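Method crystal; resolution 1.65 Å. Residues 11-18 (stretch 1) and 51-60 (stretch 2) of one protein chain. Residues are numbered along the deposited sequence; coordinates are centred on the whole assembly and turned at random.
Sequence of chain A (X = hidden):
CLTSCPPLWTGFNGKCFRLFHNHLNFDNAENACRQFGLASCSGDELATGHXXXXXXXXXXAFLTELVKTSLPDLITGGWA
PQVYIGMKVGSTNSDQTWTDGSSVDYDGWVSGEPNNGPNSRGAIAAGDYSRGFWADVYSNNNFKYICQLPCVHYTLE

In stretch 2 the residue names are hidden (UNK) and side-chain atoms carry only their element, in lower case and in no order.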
# COMPACT_ATOMS: atom_id res chain seq x y z
N GLY A 11 9.83 -4.83 1.01
CA GLY A 11 9.00 -5.39 -0.07
C GLY A 11 9.72 -5.44 -1.40
O GLY A 11 10.51 -4.54 -1.73
N PHE A 12 9.44 -6.48 -2.16
CA PHE A 12 9.90 -6.59 -3.55
C PHE A 12 8.91 -7.43 -4.29
O PHE A 12 8.56 -8.55 -3.85
CB PHE A 12 11.29 -7.22 -3.67
CG PHE A 12 11.85 -7.19 -5.09
CD1 PHE A 12 11.79 -8.31 -5.91
CD2 PHE A 12 12.45 -6.04 -5.57
CE1 PHE A 12 12.35 -8.26 -7.24
CE2 PHE A 12 12.97 -5.96 -6.87
CZ PHE A 12 12.91 -7.08 -7.71
N ASN A 13 8.41 -6.86 -5.39
CA ASN A 13 7.49 -7.56 -6.29
C ASN A 13 6.31 -8.23 -5.58
O ASN A 13 5.96 -9.37 -5.88
CB ASN A 13 8.26 -8.61 -7.07
CG ASN A 13 7.92 -8.60 -8.53
OD1 ASN A 13 6.88 -9.13 -8.93
ND2 ASN A 13 8.77 -7.96 -9.34
N GLY A 14 5.73 -7.52 -4.62
CA GLY A 14 4.53 -8.02 -3.95
C GLY A 14 4.73 -8.87 -2.72
O GLY A 14 3.76 -9.24 -2.06
N LYS A 15 5.98 -9.16 -2.39
CA LYS A 15 6.30 -10.00 -1.22
C LYS A 15 7.09 -9.21 -0.18
O LYS A 15 7.80 -8.29 -0.53
CB LYS A 15 7.11 -11.22 -1.64
CG LYS A 15 6.27 -12.18 -2.45
CD LYS A 15 7.12 -13.31 -3.03
CE LYS A 15 7.47 -14.31 -1.95
NZ LYS A 15 8.03 -15.57 -2.58
N CYS A 16 7.00 -9.63 1.09
CA CYS A 16 7.67 -8.93 2.16
C CYS A 16 8.70 -9.86 2.79
O CYS A 16 8.40 -11.04 3.08
CB CYS A 16 6.68 -8.53 3.26
SG CYS A 16 5.45 -7.34 2.65
N PHE A 17 9.90 -9.33 2.95
CA PHE A 17 11.04 -10.12 3.41
C PHE A 17 11.70 -9.50 4.62
O PHE A 17 11.67 -8.29 4.81
CB PHE A 17 12.09 -10.21 2.31
CG PHE A 17 11.61 -10.87 1.03
CD1 PHE A 17 11.20 -10.09 -0.05
CD2 PHE A 17 11.60 -12.25 0.91
CE1 PHE A 17 10.78 -10.68 -1.25
CE2 PHE A 17 11.19 -12.86 -0.27
CZ PHE A 17 10.78 -12.11 -1.35
N ARG A 18 12.37 -10.36 5.40
CA ARG A 18 13.18 -9.88 6.50
C ARG A 18 14.31 -10.88 6.78
O ARG A 18 14.10 -12.11 6.84
CB ARG A 18 12.32 -9.65 7.75
CG ARG A 18 13.13 -9.05 8.93
CD ARG A 18 12.20 -8.53 10.02
NE ARG A 18 13.02 -8.27 11.18
CZ ARG A 18 12.51 -8.18 12.40
NH1 ARG A 18 11.20 -8.27 12.58
NH2 ARG A 18 13.31 -7.99 13.42
N UNK A 51 10.56 -19.65 5.12
CA UNK A 51 11.82 -19.20 4.56
C UNK A 51 11.52 -18.74 3.13
O UNK A 51 10.61 -19.26 2.47
c UNK A 51 14.14 -22.01 5.86
c UNK A 51 12.83 -20.32 4.56
c UNK A 51 13.46 -20.64 5.91
c UNK A 51 14.45 -19.57 6.27
N UNK A 52 12.31 -17.77 2.64
CA UNK A 52 12.03 -17.13 1.37
C UNK A 52 12.14 -18.11 0.21
O UNK A 52 13.05 -18.91 0.19
c UNK A 52 13.02 -15.99 1.15
N UNK A 53 11.23 -17.99 -0.74
CA UNK A 53 11.40 -18.69 -2.05
C UNK A 53 11.79 -17.64 -3.09
O UNK A 53 11.60 -16.47 -2.83
c UNK A 53 10.14 -19.40 -2.45
o UNK A 53 9.01 -18.55 -2.66
N UNK A 54 12.33 -18.08 -4.25
CA UNK A 54 12.95 -17.13 -5.21
C UNK A 54 12.54 -17.60 -6.59
O UNK A 54 12.72 -18.80 -6.89
c UNK A 54 16.40 -16.89 -3.27
c UNK A 54 14.49 -17.11 -5.06
c UNK A 54 14.89 -16.77 -3.59
c UNK A 54 15.14 -16.13 -6.08
N UNK A 55 12.00 -16.68 -7.41
CA UNK A 55 11.33 -17.12 -8.66
C UNK A 55 11.80 -16.42 -9.91
O UNK A 55 11.24 -16.64 -11.00
c UNK A 55 8.73 -18.62 -5.47
c UNK A 55 9.21 -19.27 -7.51
n UNK A 55 8.81 -19.68 -6.25
c UNK A 55 9.34 -17.94 -7.47
n UNK A 55 9.09 -17.55 -6.16
c UNK A 55 9.84 -17.00 -8.49
N UNK A 56 12.83 -15.61 -9.77
CA UNK A 56 13.38 -14.88 -10.92
C UNK A 56 14.77 -14.34 -10.62
O UNK A 56 15.17 -14.21 -9.45
c UNK A 56 12.46 -13.70 -11.35
o UNK A 56 12.57 -12.61 -10.43
N UNK A 57 15.50 -14.00 -11.70
CA UNK A 57 16.80 -13.39 -11.59
C UNK A 57 16.76 -12.06 -10.83
O UNK A 57 17.68 -11.75 -10.09
c UNK A 57 17.40 -13.17 -12.99
N UNK A 58 15.72 -11.27 -11.07
CA UNK A 58 15.52 -10.02 -10.37
C UNK A 58 15.28 -10.24 -8.88
O UNK A 58 15.80 -9.49 -8.07
c UNK A 58 13.53 -7.73 -12.75
o UNK A 58 12.44 -7.65 -12.11
c UNK A 58 14.31 -9.30 -10.94
o UNK A 58 13.81 -7.00 -13.74
c UNK A 58 14.59 -8.73 -12.32
N UNK A 59 14.47 -11.23 -8.53
CA UNK A 59 14.25 -11.52 -7.08
C UNK A 59 15.57 -11.99 -6.46
O UNK A 59 15.92 -11.59 -5.34
c UNK A 59 13.19 -12.61 -6.88
o UNK A 59 11.91 -12.15 -7.30
N UNK A 60 16.34 -12.79 -7.20
CA UNK A 60 17.61 -13.25 -6.69
C UNK A 60 18.51 -12.06 -6.46
O UNK A 60 19.23 -12.02 -5.46
c UNK A 60 18.25 -14.26 -7.70
n UNK A 60 18.92 -15.89 -5.54
c UNK A 60 19.72 -14.60 -7.42
o UNK A 60 21.10 -15.35 -5.63
c UNK A 60 19.96 -15.30 -6.11
O HOH W 1 10.01 -14.58 -3.90

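Position 51 carries four side-chain carbons, forked at the second, and stays well clear of stretch 1; that fork makes it L51. Position 52 has a single carbon, its CB, directed toward stretch 1 and 3.9 Å from CE2 of F17, near the plane of that ring. One carbon means alanine, and A52 meets the phenylalanine at its edge.

Position 53 has one carbon followed by one oxygen, the oxygen 3.1 Å from NZ of K15, a close polar pair: S53. A water also links these two residues: it accepts from K15 NZ at 2.6 Å and donates to S53 O at 2.7 Å, so the lysine also reaches the backbone of this segment.

Position 54 has four carbons, forked at the first, with one arm two carbons long: isoleucine. I54 is buried but makes no contact with stretch 1. At position 55 one carbon leads to a five-membered ring of three carbons and two nitrogens, which presents its edge to the lysine, one ring nitrogen 4.2 Å from K15 NZ. This is H55, and that nitrogen is ND1.

Position 56 again has one carbon and one oxygen. This serine touches nothing across the gap; its task is local. S56 is the N-cap of the helix that begins at the next residue, and its OG accepts a hydrogen bond from the backbone N of position 59 at 3.0 Å. Position 57, a lone carbon, is A57, exposed and out of reach of stretch 1.

Position 58 has three carbons, the third bearing two oxygens; its CB sits 4.2 Å from CZ of F12, while its backbone O is 3.8 Å from F12 CE1. This is E58. Position 59 has one carbon and one oxygen, and its CA comes within 3.8 Å of F12 CE1: S59. Position 60 has three carbons, the third carrying one oxygen and one nitrogen: Q60, whose CA-to-CB bond points away from stretch 1.

The contact is modest, 282 Å² over both sides, and no clear direct hydrogen bond crosses it. On stretch 1, a type I' turn from F12 to K15, closed by paired backbone bonds, holds F12 and K15 at the end of a hairpin, both directed toward stretch 2. F12 packs obliquely on the first helical turn, K15 reaches the loop before it, and F17 meets A52 farther along. S56 caps the helix whose first turn F12 packs against.

Stretch 2 51-60: LASIHSAESQ
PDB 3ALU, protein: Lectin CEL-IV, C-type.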